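Local atomic coordinates of organophosphorus hydrolase (Pseudomonas pseudoalcaligenes, PDB entry 4LE6), a protein that probably hydrolyses organophosphate triesters with the help of two zinc ions, as a member of the metallo-beta-lactamase superfamily. Residues N90-N95 with W289-H294; L137-P142 with W245-L250; A222-T227 with S269-Q274. All blocks are in the same frame, centred on the assembly; numbering follows the deposited sequence.

Interaction 1. Residues N90-N95 with W289-H294; sequences NAYLIN and WVAGAH. With ZN (zinc ion), chain K.
Asn-90 holds Gly-292 and Ala-293 through two hydrogen bonds. Its backbone N donates to Ala-293 O at 2.7 Å. Its side-chain ND2 donates to Gly-292 O at 3.1 Å with an N-H...O angle of 159°, and that oxygen lies close to the amide plane of Asn-90. CG lies anti to the carbonyl carbon, beside the backbone N (chi1 -51°). ND2 also gives a hydrogen bond to Leu-295 O, so one amide group holds two backbone oxygens.

Two residues on, the Tyr-92 ring lies over Ala-291. Ala-291 CB sits 3.6 Å from the ring centroid, only 6° off the normal, which makes a CH-pi contact. Tyr-92 OH is bonded beyond the contact, to Pro-298 O.

The backbone held in this way leads into His-294, whose NE2 binds zinc K at 2.1 Å. His-294 ND1 bonds to Ala-88 O, a second-shell bond that would help orient the ring.

All the touching residues are buried. Strands 90-95 and 289-292 belong to the two facing sheets of the alpha-beta/beta-alpha sandwich, with strands 45-57 and 100-103 beside the first and strand 240-246 beside the second.

Interaction 2. Residues L137-P142 with W245-L250; sequences LTHLHP and WGDILL. With ZN (zinc ion), chain J; ZN (zinc ion), chain K.
His-139 and Asp-247 meet at zinc J with their side chains crossing at about a right angle. The imidazole and carboxylate planes are 68° apart. His-139 NE2 binds zinc J at 2.2 Å, and Asp-247 OD2 binds the same ion at 2.2 Å. OD2 also binds zinc K at 2.1 Å, so this single oxygen bridges the two metals. Water 1 is a second bridge.

OD2 lies at the edge of the His-139 ring, near its plane. The 3.1 Å between His-139 NE2 and Asp-247 OD2 reflects their shared metal and is not a hydrogen bond. His-141 binds zinc J through ND1, whereas His-139 uses NE2. OD2 is near the plane of the His-141 ring too.

His-139 CG stands between the backbone N and the carbonyl carbon (chi1 61°). Its other ring nitrogen, ND1, donates to Thr-138 OG1 at 2.9 Å, with the oxygen 5° out of the ring plane. This bond helps fix the rotation of the ring, and OG1 is in turn bonded to Asp-104. Thr-138 CG2 packs on Gly-246 CA at 3.7 Å, and Gly-246 has a positive phi.

His-139 and His-141 form part of the HxHxDH metal motif of the superfamily, which Asp-143 and His-144 complete. The 137-142 loop runs from strand 134-136 into helix 142-145, with His-141 at its N-cap position. The 245-250 segment leaves strand 240-246 on the other sheet, and helix 269-286 packs on Trp-245.

Interaction 3. Residues A222-T227 with S269-Q274; sequences ASPGHT and SDQARQ. With ZN (zinc ion), chain J.
Gln-271 reaches from its helix across the backbone of Pro-224 and Gly-225. Its CG is anti to the backbone N (chi1 -174°), and the chain stays extended to CD. The side chain touches the loop from CB to the terminal amide. CG approaches Pro-224 O at 3.5 Å, and OE1 comes equally near Gly-225 CA. The two ends of the amide have different neighbours. OE1 faces Gly-225, while NE2 meets the proline ring, 3.8 Å from Pro-224 CB and close to CG as well. The side chains of Pro-224 and Gln-271 cross at about a right angle. No hydrogen bond joins the two segments, so the contact is van der Waals packing.

Gly-225 comes very close to the helix. Its CA is 3.7 Å from Ala-272 CA and 3.5 Å from Ala-272 N, and with no side chain on Gly-225 the loop can come this near. Its phi of 140° also suits a glycine. Beside it, Ala-272 CB packs on the backbone of the loop, 3.5 Å from His-226 N.

This loop joins strands 218-222 and 231-237 and carries a metal ligand of the metallo-beta-lactamase fold. His-226 completes the protein ligands of zinc J with His-139, His-141 and Asp-247. Its CG is anti to the backbone N (chi1 176°), and the ring leads away from the helix toward the metal. NE2 binds zinc J at 2.0 Å. The other ring nitrogen, ND1, is hydrogen-bonded to Asp-266 OD1, a second-shell carboxylate that probably orients the imidazole and may make it a stronger donor to the zinc.

The loop backbone has further ties. Gly-225 N bonds to Thr-227 O within the turn, and Pro-224 O and Gln-271 O both have Ser-275 OG, on helix 269-286, as a hydrogen-bonding partner.

How the interactions relate
Each contact supplies at least one ligand to the dinuclear zinc site. Interaction 2 lies in the middle, with its centre about 11 Å from the centres of interactions 1 and 3, which are about 19 Å apart. Interactions 1 and 2 share zinc K, and neighbouring strands 289-292 and 240-246 of one sheet join them. Interactions 2 and 3 share zinc J. Along the chain, 90-95 comes first and 289-294 last, enclosing the other four segments. Between them, the segments of interactions 2 and 3 alternate: 137-142, 222-227, 245-250, 269-274. Ligands far apart in sequence thus converge on one bimetallic centre, where the bridging water is consistent with a hydrolytic role.

Interaction 1. Residues N90-N95 with W289-H294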
loop_
_atom_site.group_PDB
_atom_site.type_symbol
_atom_site.label_atom_id
_atom_site.label_comp_id
_atom_site.label_asym_id
_atom_site.label_seq_id
_atom_site.Cartn_x
_atom_site.Cartn_y
_atom_site.Cartn_z
ATOM N N ASN A 90 13.273 -0.870 -3.907
ATOM C CA ASN A 90 12.404 -1.223 -5.016
ATOM C C ASN A 90 13.088 -1.092 -6.380
ATOM O O ASN A 90 14.019 -0.306 -6.558
ATOM C CB ASN A 90 11.163 -0.335 -5.014
ATOM C CG ASN A 90 10.470 -0.297 -3.673
ATOM O OD1 ASN A 90 10.244 -1.329 -3.028
ATOM N ND2 ASN A 90 10.092 0.900 -3.256
ATOM N N ALA A 91 12.622 -1.879 -7.339
ATOM C CA ALA A 91 13.018 -1.703 -8.734
ATOM C C ALA A 91 11.740 -1.648 -9.565
ATOM O O ALA A 91 10.659 -1.975 -9.058
ATOM C CB ALA A 91 13.903 -2.818 -9.179
ATOM N N TYR A 92 11.849 -1.225 -10.823
ATOM C CA TYR A 92 10.641 -1.064 -11.641
ATOM C C TYR A 92 10.794 -1.633 -13.036
ATOM O O TYR A 92 11.782 -1.378 -13.691
ATOM C CB TYR A 92 10.254 0.413 -11.682
ATOM C CG TYR A 92 9.934 0.878 -10.288
ATOM C CD1 TYR A 92 8.659 0.707 -9.760
ATOM C CD2 TYR A 92 10.922 1.399 -9.466
ATOM C CE1 TYR A 92 8.365 1.101 -8.488
ATOM C CE2 TYR A 92 10.631 1.783 -8.179
ATOM C CZ TYR A 92 9.349 1.612 -7.695
ATOM O OH TYR A 92 9.048 1.980 -6.396
ATOM N N LEU A 93 9.795 -2.389 -13.477
ATOM C CA LEU A 93 9.826 -3.037 -14.781
ATOM C C LEU A 93 8.717 -2.424 -15.600
ATOM O O LEU A 93 7.560 -2.487 -15.198
ATOM C CB LEU A 93 9.564 -4.529 -14.611
ATOM C CG LEU A 93 9.556 -5.405 -15.859
ATOM C CD1 LEU A 93 10.920 -5.412 -16.509
ATOM C CD2 LEU A 93 9.130 -6.813 -15.465
ATOM N N ILE A 94 9.056 -1.795 -16.718
ATOM C CA ILE A 94 8.065 -1.107 -17.523
ATOM C C ILE A 94 8.038 -1.726 -18.912
ATOM O O ILE A 94 9.065 -1.826 -19.595
ATOM C CB ILE A 94 8.349 0.402 -17.575
ATOM C CG1 ILE A 94 8.304 0.964 -16.145
ATOM C CG2 ILE A 94 7.315 1.124 -18.431
ATOM C CD1 ILE A 94 8.681 2.402 -16.025
ATOM N N ASN A 95 6.854 -2.189 -19.292
ATOM C CA ASN A 95 6.623 -2.758 -20.617
ATOM C C ASN A 95 5.978 -1.649 -21.445
ATOM O O ASN A 95 4.821 -1.273 -21.203
ATOM C CB ASN A 95 5.695 -3.980 -20.504
ATOM C CG ASN A 95 5.447 -4.661 -21.841
ATOM O OD1 ASN A 95 5.435 -4.008 -22.876
ATOM N ND2 ASN A 95 5.238 -5.981 -21.824
ATOM N N TRP A 289 3.373 10.865 -11.846
ATOM C CA TRP A 289 3.534 9.703 -10.994
ATOM C C TRP A 289 5.023 9.584 -10.662
ATOM O O TRP A 289 5.884 9.897 -11.486
ATOM C CB TRP A 289 3.088 8.428 -11.706
ATOM C CG TRP A 289 1.619 8.267 -11.904
ATOM C CD1 TRP A 289 0.905 8.563 -13.025
ATOM C CD2 TRP A 289 0.679 7.727 -10.960
ATOM N NE1 TRP A 289 -0.420 8.245 -12.840
ATOM C CE2 TRP A 289 -0.587 7.738 -11.580
ATOM C CE3 TRP A 289 0.789 7.239 -9.656
ATOM C CZ2 TRP A 289 -1.741 7.279 -10.938
ATOM C CZ3 TRP A 289 -0.352 6.790 -9.017
ATOM C CH2 TRP A 289 -1.602 6.811 -9.658
ATOM N N VAL A 290 5.316 9.086 -9.473
ATOM C CA VAL A 290 6.683 8.876 -9.037
ATOM C C VAL A 290 6.856 7.403 -8.667
ATOM O O VAL A 290 5.946 6.793 -8.101
ATOM C CB VAL A 290 6.992 9.790 -7.849
ATOM C CG1 VAL A 290 8.259 9.366 -7.142
ATOM C CG2 VAL A 290 7.096 11.249 -8.329
ATOM N N ALA A 291 8.010 6.844 -9.023
ATOM C CA ALA A 291 8.409 5.497 -8.608
ATOM C C ALA A 291 9.750 5.613 -7.877
ATOM O O ALA A 291 10.770 5.947 -8.505
ATOM C CB ALA A 291 8.535 4.589 -9.824
ATOM N N GLY A 292 9.746 5.364 -6.564
ATOM C CA GLY A 292 10.883 5.687 -5.716
ATOM C C GLY A 292 11.518 4.481 -5.063
ATOM O O GLY A 292 10.885 3.743 -4.290
ATOM N N ALA A 293 12.807 4.321 -5.317
ATOM C CA ALA A 293 13.540 3.135 -4.907
ATOM C C ALA A 293 13.442 2.844 -3.420
ATOM O O ALA A 293 13.530 1.679 -3.000
ATOM C CB ALA A 293 14.993 3.266 -5.306
ATOM N N HIS A 294 13.275 3.882 -2.605
ATOM C CA HIS A 294 13.240 3.686 -1.149
ATOM C C HIS A 294 11.966 4.193 -0.492
ATOM O O HIS A 294 11.907 4.388 0.732
ATOM C CB HIS A 294 14.480 4.310 -0.504
ATOM C CG HIS A 294 15.754 3.706 -1.004
ATOM N ND1 HIS A 294 16.014 2.355 -0.911
ATOM C CD2 HIS A 294 16.814 4.251 -1.644
ATOM C CE1 HIS A 294 17.182 2.095 -1.464
ATOM N NE2 HIS A 294 17.686 3.226 -1.926
HETATM ZN ZN ZN K . 19.523 3.203 -2.847
HETATM O O HOH W 1 21.292 3.363 -2.424
#

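Interaction 2. Residues L137-P142 with W245-L250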
loop_
_atom_site.group_PDB
_atom_site.type_symbol
_atom_site.label_atom_id
_atom_site.label_comp_id
_atom_site.label_asym_id
_atom_site.label_seq_id
_atom_site.Cartn_x
_atom_site.Cartn_y
_atom_site.Cartn_z
ATOM N N LEU A 137 20.135 1.984 -14.928
ATOM C CA LEU A 137 20.520 2.152 -13.530
ATOM C C LEU A 137 20.413 3.615 -13.143
ATOM O O LEU A 137 20.979 4.470 -13.839
ATOM C CB LEU A 137 21.964 1.699 -13.329
ATOM C CG LEU A 137 22.242 0.211 -13.545
ATOM C CD1 LEU A 137 23.725 -0.040 -13.321
ATOM C CD2 LEU A 137 21.397 -0.626 -12.613
ATOM N N THR A 138 19.721 3.924 -12.036
ATOM C CA THR A 138 19.671 5.315 -11.573
ATOM C C THR A 138 21.062 5.732 -11.097
ATOM O O THR A 138 21.470 6.865 -11.300
ATOM C CB THR A 138 18.635 5.545 -10.457
ATOM O OG1 THR A 138 18.901 4.670 -9.353
ATOM C CG2 THR A 138 17.260 5.262 -10.994
ATOM N N HIS A 139 21.781 4.796 -10.480
ATOM C CA HIS A 139 23.144 5.020 -10.014
ATOM C C HIS A 139 23.759 3.673 -9.651
ATOM O O HIS A 139 23.080 2.648 -9.698
ATOM C CB HIS A 139 23.201 5.996 -8.812
ATOM C CG HIS A 139 22.451 5.541 -7.591
ATOM N ND1 HIS A 139 21.112 5.216 -7.611
ATOM C CD2 HIS A 139 22.837 5.450 -6.292
ATOM C CE1 HIS A 139 20.716 4.905 -6.387
ATOM N NE2 HIS A 139 21.747 5.030 -5.568
ATOM N N LEU A 140 25.034 3.676 -9.278
ATOM C CA LEU A 140 25.803 2.431 -9.168
ATOM C C LEU A 140 25.905 1.859 -7.766
ATOM O O LEU A 140 26.683 0.920 -7.509
ATOM C CB LEU A 140 27.216 2.643 -9.741
ATOM C CG LEU A 140 27.247 2.982 -11.229
ATOM C CD1 LEU A 140 28.697 3.114 -11.728
ATOM C CD2 LEU A 140 26.467 1.941 -12.054
ATOM N N HIS A 141 25.106 2.388 -6.852
ATOM C CA HIS A 141 25.113 1.880 -5.499
ATOM C C HIS A 141 24.731 0.394 -5.508
ATOM O O HIS A 141 23.967 -0.041 -6.368
ATOM C CB HIS A 141 24.139 2.674 -4.618
ATOM C CG HIS A 141 24.742 3.876 -3.959
ATOM N ND1 HIS A 141 23.971 4.861 -3.370
ATOM C CD2 HIS A 141 26.033 4.239 -3.767
ATOM C CE1 HIS A 141 24.766 5.780 -2.852
ATOM N NE2 HIS A 141 26.021 5.430 -3.085
ATOM N N PRO A 142 25.267 -0.383 -4.549
ATOM C CA PRO A 142 25.024 -1.828 -4.466
ATOM C C PRO A 142 23.547 -2.193 -4.520
ATOM O O PRO A 142 23.185 -3.130 -5.241
ATOM C CB PRO A 142 25.578 -2.202 -3.094
ATOM C CG PRO A 142 26.522 -1.125 -2.734
ATOM C CD PRO A 142 25.991 0.116 -3.367
ATOM N N TRP A 245 12.632 7.646 -9.963
ATOM C CA TRP A 245 13.507 8.758 -9.575
ATOM C C TRP A 245 14.782 8.351 -8.864
ATOM O O TRP A 245 15.672 9.168 -8.683
ATOM C CB TRP A 245 12.747 9.882 -8.833
ATOM C CG TRP A 245 12.389 9.685 -7.386
ATOM C CD1 TRP A 245 12.726 8.646 -6.566
ATOM C CD2 TRP A 245 11.596 10.582 -6.592
ATOM N NE1 TRP A 245 12.201 8.853 -5.304
ATOM C CE2 TRP A 245 11.505 10.030 -5.303
ATOM C CE3 TRP A 245 10.963 11.804 -6.853
ATOM C CZ2 TRP A 245 10.804 10.657 -4.271
ATOM C CZ3 TRP A 245 10.274 12.427 -5.826
ATOM C CH2 TRP A 245 10.198 11.850 -4.553
ATOM N N GLY A 246 14.881 7.079 -8.487
ATOM C CA GLY A 246 16.052 6.591 -7.803
ATOM C C GLY A 246 16.032 7.007 -6.338
ATOM O O GLY A 246 15.028 6.849 -5.641
ATOM N N ASP A 247 17.158 7.538 -5.883
ATOM C CA ASP A 247 17.385 7.867 -4.488
ATOM C C ASP A 247 17.272 9.374 -4.190
ATOM O O ASP A 247 18.028 9.914 -3.372
ATOM C CB ASP A 247 18.755 7.326 -4.072
ATOM C CG ASP A 247 18.746 5.819 -3.859
ATOM O OD1 ASP A 247 17.785 5.162 -4.308
ATOM O OD2 ASP A 247 19.705 5.296 -3.250
ATOM N N ILE A 248 16.316 10.038 -4.835
ATOM C CA ILE A 248 15.963 11.431 -4.513
ATOM C C ILE A 248 15.724 11.607 -3.024
ATOM O O ILE A 248 16.061 12.630 -2.436
ATOM C CB ILE A 248 14.664 11.849 -5.251
ATOM C CG1 ILE A 248 14.896 11.839 -6.759
ATOM C CG2 ILE A 248 14.153 13.226 -4.769
ATOM C CD1 ILE A 248 16.122 12.659 -7.219
ATOM N N LEU A 249 15.137 10.603 -2.397
ATOM C CA LEU A 249 15.076 10.623 -0.955
ATOM C C LEU A 249 14.997 9.214 -0.434
ATOM O O LEU A 249 14.646 8.278 -1.150
ATOM C CB LEU A 249 13.941 11.501 -0.427
ATOM C CG LEU A 249 12.492 11.177 -0.771
ATOM C CD1 LEU A 249 11.872 10.250 0.278
ATOM C CD2 LEU A 249 11.714 12.477 -0.866
ATOM N N LEU A 250 15.385 9.099 0.818
ATOM C CA LEU A 250 15.598 7.833 1.474
ATOM C C LEU A 250 14.564 7.556 2.559
ATOM O O LEU A 250 14.372 6.409 2.932
ATOM C CB LEU A 250 16.971 7.863 2.123
ATOM C CG LEU A 250 17.792 6.592 1.960
ATOM C CD1 LEU A 250 18.743 6.731 0.772
ATOM C CD2 LEU A 250 18.524 6.345 3.257
HETATM ZN ZN ZN J . 21.937 5.147 -3.399
HETATM ZN ZN ZN K . 19.523 3.203 -2.847
HETATM O O HOH W 1 21.292 3.363 -2.424
#

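Interaction 3. Residues A222-T227 with S269-Q274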
loop_
_atom_site.group_PDB
_atom_site.type_symbol
_atom_site.label_atom_id
_atom_site.label_comp_id
_atom_site.label_asym_id
_atom_site.label_seq_id
_atom_site.Cartn_x
_atom_site.Cartn_y
_atom_site.Cartn_z
ATOM N N ALA A 222 18.477 14.203 -15.315
ATOM C CA ALA A 222 19.659 14.262 -14.454
ATOM C C ALA A 222 19.214 14.693 -13.068
ATOM O O ALA A 222 18.384 15.592 -12.966
ATOM C CB ALA A 222 20.697 15.250 -15.009
ATOM N N SER A 223 19.746 14.054 -12.024
ATOM C CA SER A 223 19.393 14.347 -10.627
ATOM C C SER A 223 20.646 14.136 -9.768
ATOM O O SER A 223 20.653 13.318 -8.838
ATOM C CB SER A 223 18.262 13.424 -10.129
ATOM O OG SER A 223 18.610 12.074 -10.321
ATOM N N PRO A 224 21.728 14.851 -10.096
ATOM C CA PRO A 224 23.040 14.560 -9.495
ATOM C C PRO A 224 23.081 14.900 -8.010
ATOM O O PRO A 224 22.294 15.729 -7.567
ATOM C CB PRO A 224 24.004 15.475 -10.272
ATOM C CG PRO A 224 23.130 16.633 -10.754
ATOM C CD PRO A 224 21.765 16.007 -11.015
ATOM N N GLY A 225 23.961 14.255 -7.251
ATOM C CA GLY A 225 24.172 14.617 -5.859
ATOM C C GLY A 225 24.348 13.393 -4.982
ATOM O O GLY A 225 25.425 13.191 -4.410
ATOM N N HIS A 226 23.287 12.599 -4.852
ATOM C CA HIS A 226 23.370 11.353 -4.107
ATOM C C HIS A 226 24.584 10.567 -4.616
ATOM O O HIS A 226 25.386 10.081 -3.825
ATOM C CB HIS A 226 22.075 10.564 -4.261
ATOM C CG HIS A 226 22.101 9.218 -3.610
ATOM N ND1 HIS A 226 22.166 9.037 -2.244
ATOM C CD2 HIS A 226 22.033 7.978 -4.149
ATOM C CE1 HIS A 226 22.140 7.742 -1.972
ATOM N NE2 HIS A 226 22.068 7.080 -3.113
ATOM N N THR A 227 24.715 10.455 -5.938
ATOM C CA THR A 227 26.011 10.190 -6.563
ATOM C C THR A 227 26.211 11.220 -7.676
ATOM O O THR A 227 25.246 11.815 -8.158
ATOM C CB THR A 227 26.117 8.789 -7.189
ATOM O OG1 THR A 227 25.183 8.676 -8.267
ATOM C CG2 THR A 227 25.860 7.697 -6.163
ATOM N N SER A 269 25.979 16.182 -0.332
ATOM C CA SER A 269 24.675 16.338 0.321
ATOM C C SER A 269 23.964 17.636 -0.081
ATOM O O SER A 269 22.741 17.645 -0.258
ATOM C CB SER A 269 24.824 16.239 1.842
ATOM O OG SER A 269 25.747 17.189 2.329
ATOM N N ASP A 270 24.729 18.721 -0.229
ATOM C CA ASP A 270 24.183 19.985 -0.728
ATOM C C ASP A 270 23.557 19.812 -2.108
ATOM O O ASP A 270 22.419 20.214 -2.357
ATOM C CB ASP A 270 25.281 21.038 -0.834
ATOM C CG ASP A 270 25.795 21.484 0.515
ATOM O OD1 ASP A 270 25.137 21.181 1.532
ATOM O OD2 ASP A 270 26.854 22.146 0.553
ATOM N N GLN A 271 24.319 19.211 -3.012
ATOM C CA GLN A 271 23.832 18.965 -4.361
ATOM C C GLN A 271 22.623 18.015 -4.356
ATOM O O GLN A 271 21.607 18.259 -5.030
ATOM C CB GLN A 271 24.958 18.392 -5.216
ATOM C CG GLN A 271 24.573 18.255 -6.666
ATOM C CD GLN A 271 25.724 17.815 -7.544
ATOM O OE1 GLN A 271 26.489 16.921 -7.183
ATOM N NE2 GLN A 271 25.849 18.436 -8.710
ATOM N N ALA A 272 22.730 16.917 -3.610
ATOM C CA ALA A 272 21.605 15.980 -3.492
ATOM C C ALA A 272 20.360 16.717 -3.003
ATOM O O ALA A 272 19.254 16.508 -3.502
ATOM C CB ALA A 272 21.946 14.850 -2.536
ATOM N N ARG A 273 20.551 17.610 -2.036
ATOM C CA ARG A 273 19.437 18.401 -1.501
ATOM C C ARG A 273 18.840 19.353 -2.550
ATOM O O ARG A 273 17.614 19.453 -2.682
ATOM C CB ARG A 273 19.898 19.176 -0.257
ATOM C CG ARG A 273 19.020 20.352 0.116
ATOM C CD ARG A 273 19.246 20.788 1.557
ATOM N NE ARG A 273 20.646 20.967 1.935
ATOM C CZ ARG A 273 21.438 21.942 1.496
ATOM N NH1 ARG A 273 20.993 22.836 0.624
ATOM N NH2 ARG A 273 22.692 22.009 1.921
ATOM N N GLN A 274 19.701 20.059 -3.290
ATOM C CA GLN A 274 19.226 20.897 -4.403
ATOM C C GLN A 274 18.409 20.112 -5.457
ATOM O O GLN A 274 17.282 20.510 -5.873
ATOM C CB GLN A 274 20.414 21.585 -5.078
ATOM C CG GLN A 274 20.018 22.618 -6.133
ATOM C CD GLN A 274 21.219 23.212 -6.881
ATOM O OE1 GLN A 274 22.289 22.606 -6.946
ATOM N NE2 GLN A 274 21.034 24.394 -7.459
HETATM ZN ZN ZN J . 21.937 5.147 -3.399
HETATM O O HOH W 1 21.292 3.363 -2.424
#